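Local coordinates for Non-reducing end alpha-L-arabinofuranosidase BoGH43B (Bacteroides ovatus, PDB 5JOZ), which cleaves terminal non-reducing alpha-L-arabinofuranosyl residues from xyloglucan side branches during xyloglucan breakdown, at residues 376-380 with 402-406; 327-333 with 355-361. One frame throughout, in Å; residues are numbered along the deposited sequence.

Contact 1. Residues 376-380 with 402-406; sequences VNFIP and LITER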
# COMPACT_ATOMS: atom_id res chain seq x y z
N VAL A 376 14.22 -22.67 -4.38
CA VAL A 376 13.49 -23.29 -3.28
C VAL A 376 13.78 -24.80 -3.20
O VAL A 376 13.91 -25.49 -4.21
CB VAL A 376 11.97 -23.02 -3.40
CG1 VAL A 376 11.40 -23.56 -4.70
CG2 VAL A 376 11.20 -23.58 -2.20
N ASN A 377 13.92 -25.27 -1.96
CA ASN A 377 14.02 -26.68 -1.65
C ASN A 377 12.69 -27.09 -1.02
O ASN A 377 12.34 -26.59 0.06
CB ASN A 377 15.20 -26.93 -0.69
CG ASN A 377 15.50 -28.42 -0.48
OD1 ASN A 377 15.29 -29.24 -1.37
ND2 ASN A 377 15.98 -28.76 0.70
N PHE A 378 11.94 -27.97 -1.68
CA PHE A 378 10.66 -28.43 -1.12
C PHE A 378 10.31 -29.83 -1.59
O PHE A 378 10.07 -30.05 -2.77
CB PHE A 378 9.51 -27.47 -1.46
CG PHE A 378 8.19 -27.90 -0.87
CD1 PHE A 378 8.04 -28.04 0.50
CD2 PHE A 378 7.09 -28.18 -1.69
CE1 PHE A 378 6.83 -28.46 1.06
CE2 PHE A 378 5.88 -28.59 -1.14
CZ PHE A 378 5.75 -28.72 0.23
N ILE A 379 10.25 -30.76 -0.63
CA ILE A 379 9.84 -32.14 -0.89
C ILE A 379 8.42 -32.33 -0.35
O ILE A 379 8.23 -32.38 0.86
CB ILE A 379 10.78 -33.16 -0.22
CG1 ILE A 379 12.24 -32.94 -0.65
CG2 ILE A 379 10.32 -34.59 -0.51
CD1 ILE A 379 12.49 -33.07 -2.15
N PRO A 380 7.41 -32.39 -1.25
CA PRO A 380 6.06 -32.72 -0.78
C PRO A 380 5.90 -34.22 -0.63
O PRO A 380 6.43 -34.96 -1.45
CB PRO A 380 5.17 -32.19 -1.90
CG PRO A 380 6.00 -32.27 -3.12
CD PRO A 380 7.44 -32.12 -2.70
N LEU A 402 3.54 -23.46 -7.99
CA LEU A 402 3.86 -24.32 -6.84
C LEU A 402 4.50 -25.65 -7.19
O LEU A 402 4.27 -26.19 -8.27
CB LEU A 402 2.59 -24.60 -6.04
CG LEU A 402 1.74 -23.38 -5.66
CD1 LEU A 402 0.46 -23.81 -4.97
CD2 LEU A 402 2.52 -22.41 -4.79
N ILE A 403 5.29 -26.15 -6.25
CA ILE A 403 5.81 -27.50 -6.25
C ILE A 403 4.88 -28.32 -5.38
O ILE A 403 4.59 -27.93 -4.24
CB ILE A 403 7.22 -27.59 -5.62
CG1 ILE A 403 8.20 -26.73 -6.41
CG2 ILE A 403 7.70 -29.05 -5.54
CD1 ILE A 403 9.52 -26.53 -5.70
N THR A 404 4.44 -29.46 -5.91
CA THR A 404 3.52 -30.39 -5.22
C THR A 404 3.77 -31.83 -5.71
O THR A 404 4.74 -32.08 -6.45
CB THR A 404 2.05 -29.96 -5.43
OG1 THR A 404 1.17 -30.80 -4.67
CG2 THR A 404 1.65 -30.03 -6.89
N GLU A 405 2.91 -32.77 -5.31
CA GLU A 405 3.01 -34.17 -5.71
C GLU A 405 1.72 -34.55 -6.44
O GLU A 405 0.63 -34.30 -5.94
CB GLU A 405 3.23 -35.07 -4.48
CG GLU A 405 3.72 -36.49 -4.77
CD GLU A 405 5.23 -36.60 -5.01
OE1 GLU A 405 5.68 -37.71 -5.35
OE2 GLU A 405 5.97 -35.60 -4.86
N ARG A 406 1.86 -35.12 -7.63
CA ARG A 406 0.72 -35.56 -8.42
C ARG A 406 1.00 -36.95 -8.92
O ARG A 406 1.99 -37.18 -9.60
CB ARG A 406 0.50 -34.61 -9.61
CG ARG A 406 -0.08 -33.25 -9.25
CD ARG A 406 -1.54 -33.35 -8.81
NE ARG A 406 -2.10 -32.09 -8.32
CZ ARG A 406 -1.97 -31.61 -7.08
NH1 ARG A 406 -1.28 -32.24 -6.14
NH2 ARG A 406 -2.56 -30.46 -6.77

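Contact 2. Residues 327-333 with 355-361; sequences RNPAHSF and NDSPSFI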
# COMPACT_ATOMS: atom_id res chain seq x y z
N ARG A 327 -2.62 -10.54 7.15
CA ARG A 327 -3.16 -10.45 8.53
C ARG A 327 -2.05 -10.69 9.56
O ARG A 327 -0.90 -10.38 9.26
CB ARG A 327 -4.36 -11.38 8.70
CG ARG A 327 -5.40 -11.13 7.62
CD ARG A 327 -6.73 -11.80 7.91
NE ARG A 327 -7.62 -11.67 6.76
CZ ARG A 327 -7.51 -12.36 5.62
NH1 ARG A 327 -6.58 -13.30 5.48
NH2 ARG A 327 -8.36 -12.13 4.62
N ASN A 328 -2.36 -11.21 10.76
CA ASN A 328 -1.36 -11.35 11.83
C ASN A 328 -0.57 -12.69 11.76
O ASN A 328 -1.11 -13.74 12.10
CB ASN A 328 -2.04 -11.21 13.18
CG ASN A 328 -2.69 -9.85 13.34
OD1 ASN A 328 -3.92 -9.72 13.34
ND2 ASN A 328 -1.87 -8.81 13.44
N PRO A 329 0.70 -12.65 11.32
CA PRO A 329 1.44 -13.89 11.15
C PRO A 329 1.93 -14.51 12.46
O PRO A 329 2.50 -13.82 13.29
CB PRO A 329 2.63 -13.45 10.28
CG PRO A 329 2.89 -12.06 10.72
CD PRO A 329 1.51 -11.48 10.90
N ALA A 330 1.70 -15.81 12.63
CA ALA A 330 2.35 -16.55 13.72
C ALA A 330 3.80 -16.82 13.32
O ALA A 330 4.04 -17.43 12.27
CB ALA A 330 1.61 -17.84 14.02
N HIS A 331 4.75 -16.38 14.13
CA HIS A 331 6.17 -16.54 13.81
C HIS A 331 6.55 -18.03 13.69
O HIS A 331 7.58 -18.34 13.11
CB HIS A 331 7.08 -15.84 14.84
CG HIS A 331 8.42 -15.41 14.30
ND1 HIS A 331 9.15 -16.16 13.40
CD2 HIS A 331 9.16 -14.30 14.55
CE1 HIS A 331 10.27 -15.52 13.11
NE2 HIS A 331 10.30 -14.40 13.79
N SER A 332 5.73 -18.93 14.23
CA SER A 332 5.94 -20.36 14.05
C SER A 332 5.99 -20.86 12.58
O SER A 332 6.53 -21.93 12.34
CB SER A 332 4.89 -21.18 14.85
OG SER A 332 3.57 -20.83 14.49
N PHE A 333 5.42 -20.13 11.62
CA PHE A 333 5.49 -20.61 10.22
C PHE A 333 6.72 -20.16 9.41
O PHE A 333 6.92 -20.67 8.30
CB PHE A 333 4.17 -20.43 9.43
CG PHE A 333 3.86 -19.02 8.96
CD1 PHE A 333 4.61 -18.41 7.96
CD2 PHE A 333 2.76 -18.34 9.47
CE1 PHE A 333 4.30 -17.13 7.52
CE2 PHE A 333 2.44 -17.06 9.02
CZ PHE A 333 3.21 -16.46 8.05
N ASN A 355 -10.06 -16.18 6.64
CA ASN A 355 -9.57 -14.86 7.03
C ASN A 355 -8.70 -14.96 8.30
O ASN A 355 -9.05 -14.45 9.36
CB ASN A 355 -10.76 -13.90 7.25
CG ASN A 355 -11.49 -13.54 5.96
OD1 ASN A 355 -11.15 -14.01 4.87
ND2 ASN A 355 -12.50 -12.69 6.08
N ASP A 356 -7.57 -15.65 8.19
CA ASP A 356 -6.46 -15.44 9.14
C ASP A 356 -5.16 -15.41 8.32
O ASP A 356 -5.18 -14.82 7.24
CB ASP A 356 -6.49 -16.42 10.34
CG ASP A 356 -6.41 -17.86 9.94
OD1 ASP A 356 -6.73 -18.19 8.77
OD2 ASP A 356 -6.04 -18.67 10.82
N SER A 357 -4.06 -15.97 8.80
CA SER A 357 -2.75 -15.73 8.20
C SER A 357 -2.12 -16.99 7.62
O SER A 357 -1.51 -17.78 8.36
CB SER A 357 -1.82 -15.09 9.23
OG SER A 357 -0.64 -14.61 8.61
N PRO A 358 -2.24 -17.18 6.28
CA PRO A 358 -1.53 -18.27 5.62
C PRO A 358 -0.02 -18.02 5.58
O PRO A 358 0.42 -16.88 5.67
CB PRO A 358 -2.11 -18.27 4.21
CG PRO A 358 -2.66 -16.91 3.99
CD PRO A 358 -2.90 -16.28 5.32
N SER A 359 0.76 -19.09 5.45
CA SER A 359 2.22 -18.97 5.33
C SER A 359 2.61 -18.35 3.96
O SER A 359 3.01 -19.04 3.01
CB SER A 359 2.88 -20.34 5.55
OG SER A 359 2.39 -20.96 6.73
N PHE A 360 2.48 -17.04 3.89
CA PHE A 360 2.72 -16.25 2.70
C PHE A 360 3.60 -15.08 3.11
O PHE A 360 3.35 -14.47 4.15
CB PHE A 360 1.39 -15.72 2.13
CG PHE A 360 1.55 -14.72 1.01
CD1 PHE A 360 1.74 -13.36 1.28
CD2 PHE A 360 1.48 -15.12 -0.32
CE1 PHE A 360 1.87 -12.45 0.26
CE2 PHE A 360 1.62 -14.21 -1.35
CZ PHE A 360 1.82 -12.87 -1.06
N ILE A 361 4.62 -14.81 2.32
CA ILE A 361 5.49 -13.65 2.52
C ILE A 361 5.77 -13.06 1.14
O ILE A 361 6.36 -13.72 0.27
CB ILE A 361 6.82 -14.02 3.22
CG1 ILE A 361 6.53 -14.79 4.53
CG2 ILE A 361 7.65 -12.76 3.51
CD1 ILE A 361 7.72 -15.05 5.43
O HOH W 1 0.02 -17.40 11.03

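Contact 1. Residues 376-380 with 402-406
The ring of F378 turns its edge to I403. The carbonyl O of I403 lies near the ring plane, 3.4 Å from CE2 of F378, and CB of I403 meets the same rim, 4.0 Å from CD2 of F378. P380 N, two residues on, lies over one face of the F378 ring, offset toward the rim. CG of F378 is anti to its backbone N (chi1 -178°), which carries the ring toward the strand of I403. The F378 and I403 side chains run antiparallel alongside one another. Within 402-406, the guanidinium of R406 has CG2 of T404 over one face.

The branches of I403 share the work. CD1 of I403 reaches CG1 of V376 at 3.7 Å, while CG2 packs near CD of P380 at 4.2 Å. The pyrrolidine ring of P380 crosses the I403 side chain at about a right angle. Its CG presses on the backbone at T404, 3.4 Å from T404 C. Farther along, E405 bends at chi2 (82°), and its OE2 comes 3.5 Å from O of P380. Both atoms are acceptors, so this is proximity without a bond. No hydrogen bond joins the two segments.

The touching backbones run in nearly the same direction, 17° apart, yet belong to different sheets of the concanavalin A-like beta-sandwich. Strand 370-377 lies between strands 436-442 and 496-505 in one sheet. Strand 397-406 pairs with 389-392 and 409-418 in the other. Mostly apolar side chains, together with backbone of I403 and T404, meet where strand 370-377 and the residues after it pack on the other layer.

Contact 2. Residues 327-333 with 355-361
The guanidinium of R327 stacks with the side-chain amide of N355, their planes 14° apart. CA of N355 lies 3.5 Å above the guanidinium centre, while the amide sits by NH2 of R327. This stack joins two loop segments of the concanavalin A-like beta-sandwich. The extended R327 chain carries the guanidinium out to N355, and NH1 donates to O of D356 at 2.7 Å, in the carbonyl plane. NH2 forms a salt bridge with D395, and NE bonds to O of C68 in the GH43 catalytic domain. A leucine in place of R327 would probably leave the carbonyls of D356 and C68 and the D395 carboxylate without these donors, and N355 without its stack.

At the other end, the F333 ring sits against the inverse gamma turn centred on S359. CA of S359 stands over the ring face in a CH-pi contact, 3.6 Å from the centroid. CG of F333 falls between its backbone N and carbonyl carbon (chi1 77°), which turns the ring toward S359. The hydroxyl of S359 bonds to O of K346. I361 CG1 and S357 OG meet the ring at its edge.

Between these ends, CB of S357 packs 3.3 Å from O of N328, and OG of S357 bonds to O of I326. One water accepts from N of A330 at 2.8 Å and donates to O of S357 at 3.1 Å.

Contact 2 comes first in the chain; both of its segments precede those of contact 1. Their centres are 20 Å apart and their nearest atoms about 9 Å apart, so they do not touch. Strand 359-364, part of contact 2, is followed by strand 370-377, part of contact 1. Strands 359-364 and 397-406 belong to the same sheet. Contact 1 joins the two sheets of the sandwich. The R327-N355 end of contact 2 meets the catalytic domain, while its F333 end packs within the sandwich. The side chain of V376 is about 11 Å from the calcium ion held by D313, G341 and D499. Both contacts lie away from the inferred proton acceptor D16, proton donor E176 and pKa-modulating D126.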